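Local coordinates for rhamnonate dehydratase (Gibberella zeae PH-1, PDB 3FXG) that catalyses the magnesium-dependent dehydration of the sugar acid rhamnonate, as a member of the enolase superfamily, at the interface of chains A and B and the interface of chains A and C. Numbering follows the deposited sequence. Chains: chain A/B/C, Rhamnonate dehydratase.

Contact 1: the interface of chains A and B. Residues chain A 118, 121-122; chain B 45, 225, 252-254.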
ATOM      1  N   ARG A 118     -13.305 -23.043 -20.630  1.00 10.45           N
ATOM      2  CA  ARG A 118     -14.469 -22.303 -20.172  1.00 10.83           C
ATOM      3  C   ARG A 118     -15.719 -23.166 -20.029  1.00 11.01           C
ATOM      4  O   ARG A 118     -16.560 -22.901 -19.174  1.00 12.12           O
ATOM      5  CB  ARG A 118     -14.720 -21.096 -21.091  1.00 11.82           C
ATOM      6  CG  ARG A 118     -13.627 -20.025 -20.960  1.00 11.48           C
ATOM      7  CD  ARG A 118     -13.863 -18.813 -21.856  1.00 11.53           C
ATOM      8  NE  ARG A 118     -15.002 -17.986 -21.448  1.00 12.24           N
ATOM      9  CZ  ARG A 118     -15.013 -17.164 -20.399  1.00 15.07           C
ATOM     10  NH1 ARG A 118     -13.945 -17.044 -19.618  1.00 12.57           N
ATOM     11  NH2 ARG A 118     -16.087 -16.426 -20.148  1.00 13.33           N
HETATM   12  N   MSE A 121     -15.376 -24.984 -16.608  1.00 13.79           N
HETATM   13  CA  MSE A 121     -15.106 -24.177 -15.426  1.00 15.70           C
HETATM   14  C   MSE A 121     -16.019 -24.491 -14.251  1.00 15.20           C
HETATM   15  O   MSE A 121     -15.610 -24.350 -13.100  1.00 14.51           O
HETATM   16  CB  MSE A 121     -15.213 -22.683 -15.737  1.00 19.89           C
HETATM   17  CG  MSE A 121     -14.070 -22.122 -16.551  1.00 26.47           C
HETATM   18 SE   MSE A 121     -13.807 -20.237 -16.174  1.00 41.22          SE
HETATM   19  CE  MSE A 121     -15.648 -19.653 -16.239  1.00 22.78           C
ATOM     20  N   PHE A 122     -17.249 -24.920 -14.526  1.00 13.81           N
ATOM     21  CA  PHE A 122     -18.174 -25.202 -13.437  1.00 14.80           C
ATOM     22  C   PHE A 122     -17.722 -26.356 -12.548  1.00 14.07           C
ATOM     23  O   PHE A 122     -18.218 -26.511 -11.434  1.00 14.96           O
ATOM     24  CB  PHE A 122     -19.603 -25.424 -13.968  1.00 14.96           C
ATOM     25  CG  PHE A 122     -19.800 -26.707 -14.727  1.00 14.59           C
ATOM     26  CD1 PHE A 122     -20.418 -27.798 -14.120  1.00 15.45           C
ATOM     27  CD2 PHE A 122     -19.412 -26.812 -16.060  1.00 14.97           C
ATOM     28  CE1 PHE A 122     -20.651 -28.974 -14.832  1.00 15.59           C
ATOM     29  CE2 PHE A 122     -19.639 -27.984 -16.783  1.00 15.90           C
ATOM     30  CZ  PHE A 122     -20.261 -29.066 -16.170  1.00 16.33           C
TER
ATOM     31  N   PRO B  45     -20.112 -18.731 -19.704  1.00 12.36           N
ATOM     32  CA  PRO B  45     -18.732 -18.624 -20.188  1.00 13.65           C
ATOM     33  C   PRO B  45     -18.578 -19.082 -21.644  1.00 13.82           C
ATOM     34  O   PRO B  45     -17.621 -18.703 -22.318  1.00 13.91           O
ATOM     35  CB  PRO B  45     -17.960 -19.523 -19.221  1.00 13.49           C
ATOM     36  CG  PRO B  45     -18.724 -19.355 -17.940  1.00 14.23           C
ATOM     37  CD  PRO B  45     -20.158 -19.454 -18.418  1.00 13.42           C
HETATM   38  N   MSE B 225     -20.922 -16.373 -13.907  1.00 12.25           N
HETATM   39  CA  MSE B 225     -19.506 -16.156 -14.229  1.00 15.85           C
HETATM   40  C   MSE B 225     -19.214 -15.839 -15.700  1.00 15.03           C
HETATM   41  O   MSE B 225     -18.141 -16.164 -16.208  1.00 16.44           O
HETATM   42  CB  MSE B 225     -18.680 -17.382 -13.780  1.00 19.12           C
HETATM   43  CG  MSE B 225     -19.028 -18.703 -14.469  1.00 22.66           C
HETATM   44 SE   MSE B 225     -18.211 -20.324 -13.683  1.00 30.62          SE
HETATM   45  CE  MSE B 225     -19.520 -21.609 -14.307  1.00 23.77           C
ATOM     46  N   SER B 252     -15.506 -14.470 -13.830  1.00 11.84           N
ATOM     47  CA  SER B 252     -15.047 -15.851 -13.808  1.00 11.48           C
ATOM     48  C   SER B 252     -14.488 -16.061 -12.411  1.00 10.16           C
ATOM     49  O   SER B 252     -13.955 -15.128 -11.820  1.00 11.18           O
ATOM     50  CB  SER B 252     -13.919 -16.039 -14.823  1.00 11.58           C
ATOM     51  OG  SER B 252     -13.220 -17.249 -14.582  1.00 15.27           O
ATOM     52  N   PRO B 253     -14.600 -17.284 -11.862  1.00 10.72           N
ATOM     53  CA  PRO B 253     -14.072 -17.541 -10.518  1.00 10.92           C
ATOM     54  C   PRO B 253     -12.549 -17.372 -10.475  1.00 12.47           C
ATOM     55  O   PRO B 253     -11.955 -17.306  -9.397  1.00 12.64           O
ATOM     56  CB  PRO B 253     -14.504 -18.984 -10.245  1.00 11.65           C
ATOM     57  CG  PRO B 253     -15.766 -19.113 -11.041  1.00 12.17           C
ATOM     58  CD  PRO B 253     -15.394 -18.431 -12.339  1.00 11.41           C
ATOM     59  N   ASP B 254     -11.924 -17.316 -11.650  1.00 11.40           N
ATOM     60  CA  ASP B 254     -10.472 -17.131 -11.739  1.00 11.76           C
ATOM     61  C   ASP B 254     -10.069 -15.667 -11.544  1.00 11.55           C
ATOM     62  O   ASP B 254      -8.884 -15.361 -11.411  1.00 10.91           O
ATOM     63  CB  ASP B 254      -9.935 -17.570 -13.110  1.00 11.93           C
ATOM     64  CG  ASP B 254      -9.896 -19.076 -13.287  1.00 12.86           C
ATOM     65  OD1 ASP B 254      -9.498 -19.787 -12.337  1.00 13.03           O
ATOM     66  OD2 ASP B 254     -10.241 -19.539 -14.397  1.00 12.96           O
TER
HETATM   67  O   HOH W   1     -16.391 -14.592 -17.917  1.00 11.83           O

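Contact 2: the interface of chains A and C. Residues chain A 263, 289-291; chain C 261, 264.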
ATOM      1  N   LYS A 263       9.903 -14.498   1.860  1.00 10.50           N
ATOM      2  CA  LYS A 263      10.894 -13.595   1.282  1.00 11.01           C
ATOM      3  C   LYS A 263      11.283 -12.474   2.245  1.00 10.89           C
ATOM      4  O   LYS A 263      12.404 -11.968   2.194  1.00 12.41           O
ATOM      5  CB  LYS A 263      10.370 -13.005  -0.030  1.00 10.61           C
ATOM      6  CG  LYS A 263      10.475 -13.945  -1.229  1.00 11.87           C
ATOM      7  CD  LYS A 263      11.929 -14.157  -1.647  1.00 12.11           C
ATOM      8  CE  LYS A 263      12.020 -14.901  -2.973  1.00 13.43           C
ATOM      9  NZ  LYS A 263      13.433 -15.073  -3.422  1.00 14.39           N
ATOM     10  N   GLY A 289       4.246  -9.823  -7.552  1.00 14.40           N
ATOM     11  CA  GLY A 289       5.054  -9.681  -6.355  1.00 15.22           C
ATOM     12  C   GLY A 289       6.475 -10.158  -6.575  1.00 15.54           C
ATOM     13  O   GLY A 289       7.382  -9.796  -5.825  1.00 15.32           O
ATOM     14  N   ARG A 290       6.669 -10.976  -7.605  1.00 13.64           N
ATOM     15  CA  ARG A 290       7.991 -11.494  -7.927  1.00 14.73           C
ATOM     16  C   ARG A 290       8.634 -12.099  -6.667  1.00 15.45           C
ATOM     17  O   ARG A 290       9.787 -11.812  -6.334  1.00 15.53           O
ATOM     18  CB  ARG A 290       8.848 -10.355  -8.506  1.00 16.32           C
ATOM     19  CG  ARG A 290      10.101 -10.786  -9.264  1.00 23.00           C
ATOM     20  CD  ARG A 290      10.130 -10.289 -10.730  1.00 18.93           C
ATOM     21  NE  ARG A 290       9.903  -8.850 -10.883  1.00 16.30           N
ATOM     22  CZ  ARG A 290      10.712  -8.018 -11.541  1.00 17.11           C
ATOM     23  NH1 ARG A 290      10.413  -6.728 -11.631  1.00 15.19           N
ATOM     24  NH2 ARG A 290      11.831  -8.466 -12.095  1.00 14.53           N
ATOM     25  N   ASN A 291       7.869 -12.934  -5.967  1.00 13.30           N
ATOM     26  CA  ASN A 291       8.349 -13.600  -4.757  1.00 13.63           C
ATOM     27  C   ASN A 291       8.846 -15.015  -5.037  1.00 13.60           C
ATOM     28  O   ASN A 291       9.250 -15.732  -4.116  1.00 12.29           O
ATOM     29  CB  ASN A 291       7.245 -13.660  -3.699  1.00 14.79           C
ATOM     30  CG  ASN A 291       6.949 -12.306  -3.097  1.00 15.22           C
ATOM     31  OD1 ASN A 291       7.863 -11.574  -2.721  1.00 14.56           O
ATOM     32  ND2 ASN A 291       5.671 -11.970  -2.993  1.00 15.55           N
TER
ATOM     33  N   LEU C 261      13.184  -5.107  -5.487  1.00 10.55           N
ATOM     34  CA  LEU C 261      13.429  -6.483  -5.062  1.00 11.84           C
ATOM     35  C   LEU C 261      14.884  -6.648  -4.635  1.00 12.15           C
ATOM     36  O   LEU C 261      15.191  -7.354  -3.671  1.00 10.53           O
ATOM     37  CB  LEU C 261      13.113  -7.449  -6.206  1.00 11.02           C
ATOM     38  CG  LEU C 261      11.658  -7.436  -6.688  1.00 14.54           C
ATOM     39  CD1 LEU C 261      11.557  -8.144  -8.018  1.00 12.31           C
ATOM     40  CD2 LEU C 261      10.764  -8.094  -5.643  1.00 15.00           C
ATOM     41  N   ARG C 264      15.355  -5.106  -1.268  1.00 11.12           N
ATOM     42  CA  ARG C 264      14.751  -5.913  -0.208  1.00 11.14           C
ATOM     43  C   ARG C 264      15.798  -6.908   0.287  1.00 12.21           C
ATOM     44  O   ARG C 264      15.908  -7.169   1.481  1.00 10.22           O
ATOM     45  CB  ARG C 264      13.526  -6.687  -0.724  1.00 11.26           C
ATOM     46  CG  ARG C 264      12.954  -7.674   0.297  1.00 13.79           C
ATOM     47  CD  ARG C 264      11.609  -8.280  -0.137  1.00 15.32           C
ATOM     48  NE  ARG C 264      11.713  -9.111  -1.334  1.00 14.65           N
ATOM     49  CZ  ARG C 264      10.688  -9.752  -1.890  1.00 15.31           C
ATOM     50  NH1 ARG C 264       9.480  -9.657  -1.352  1.00 15.92           N
ATOM     51  NH2 ARG C 264      10.868 -10.480  -2.985  1.00 12.14           N
TER

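Contact 1: the interface of chains A and B
The guanidinium group of A:Arg118 has CB and CA of B:Pro45 over one face, offset toward the rim, with CB 4.0 Å from CZ. Water 1 lies at its edge, in the plane of the group, and joins NH2 of A:Arg118 to the backbone O of B:Met225. NE donates a direct hydrogen bond to the carbonyl O of B:Pro45 at 2.9 Å; that oxygen sits 19° out of the guanidinium plane, and the donor is likewise tilted from the carbonyl plane. A bend at the third torsion (chi3 69°) turns the end of the arginine so that both grips are made at once, while its NH2 also passes 3.4 Å from CA of B:Pro45.

Beside this polar clamp, the selenomethionine A:Met121 makes the apolar contact. Its methyl carbon CE touches the proline ring at CG of B:Pro45, 3.5 Å away, and the selenium SE of B:Met225 at 3.7 Å. The two selenomethionine chains run past each other in opposite directions. The nearly extended second torsion of A:Met121 (chi2 -152°) carries SE to 3.4 Å from the hydroxyl OG of B:Ser252, and the bend at chi3 turns CE toward B:Pro45 and B:Met225. That hydroxyl is itself positioned by a hydrogen bond from N of B:Asp254. CE of B:Met225 meets CB of A:Phe122 at 3.8 Å.

In the fold, A:Arg118 lies in the last turn of helix 109-119, and A:Met121 and A:Phe122 in the loop beyond it. B:Pro45 comes from the loop after helix 36-39. B:Met225 and B:Ser252 to B:Asp254 follow strands 219-222 and 246-248, which carry the magnesium ligands B:Asp222 and B:Glu248, at the catalytic end of the barrel. Two-fold symmetry repeats the arrangement with the chains exchanged.

Contact 2: the interface of chains A and C
Hydrogen bonding between chains centres on one amide oxygen: OD1 of A:Asn291 is held by both terminal nitrogens of C:Arg264. NH1 gives the shorter bond, 2.9 Å to OD1, coming in almost in line with the amide carbonyl bond (165° at OD1). NH2 adds a longer and more bent one, 3.2 Å to the same OD1 and in the carbonyl plane. The oxygen lies at the edge of the guanidinium group and close to its plane, although the amide and guanidinium planes are turned 33° apart. C:Arg264 is extended at its first two torsions and then bends at chi3 (65°), which turns the forked end toward the asparagine. Two donors on one acceptor should restrict rotation of the amide and favour its oxygen on this side.

Apolar packing comes in two places. CB of A:Lys263 lies over one guanidinium face of C:Arg264, toward the rim, 3.8 Å from CZ. Separately, C:Leu261 packs against A:Arg290: its CD1 methyl nestles into the folded chain, 3.3 Å from CG and 3.4 Å from NE, and lies over one face of that guanidinium, near its rim. The companion methyl CD2 is directed toward the backbone, 3.8 Å from O of A:Gly289.

Electrostatically, NZ of A:Lys263 stands 5.3 Å from NH2 of C:Arg264, a proximity of like charges that may offset some of the attraction.

Within the fold, helix 259-265 takes part from both chains, supplying A:Lys263 on one side and C:Leu261 and C:Arg264 on the other. The chain A loop 289-291 lies between helix 279-287 and strand 294-295. This interface is not an exact two-fold, and it may be no more than a crystal contact.

The centres of contact 1 and contact 2 are about 30 Å apart, and the residues of chain A that form them are different, so one subunit can engage both neighbours at once. A sequence connection nevertheless exists: the 252-254 segment used by chain B in contact 1 shortly precedes helix 259-265, used by chains A and C in contact 2. Since every copy has the same surfaces, the two interfaces together illustrate how two-fold pairs could be joined into the deposited assembly of eight. Contact 1 borders the magnesium-bearing end of the barrel, whereas contact 2 includes no magnesium ligand and may be an assembly or a crystal contact.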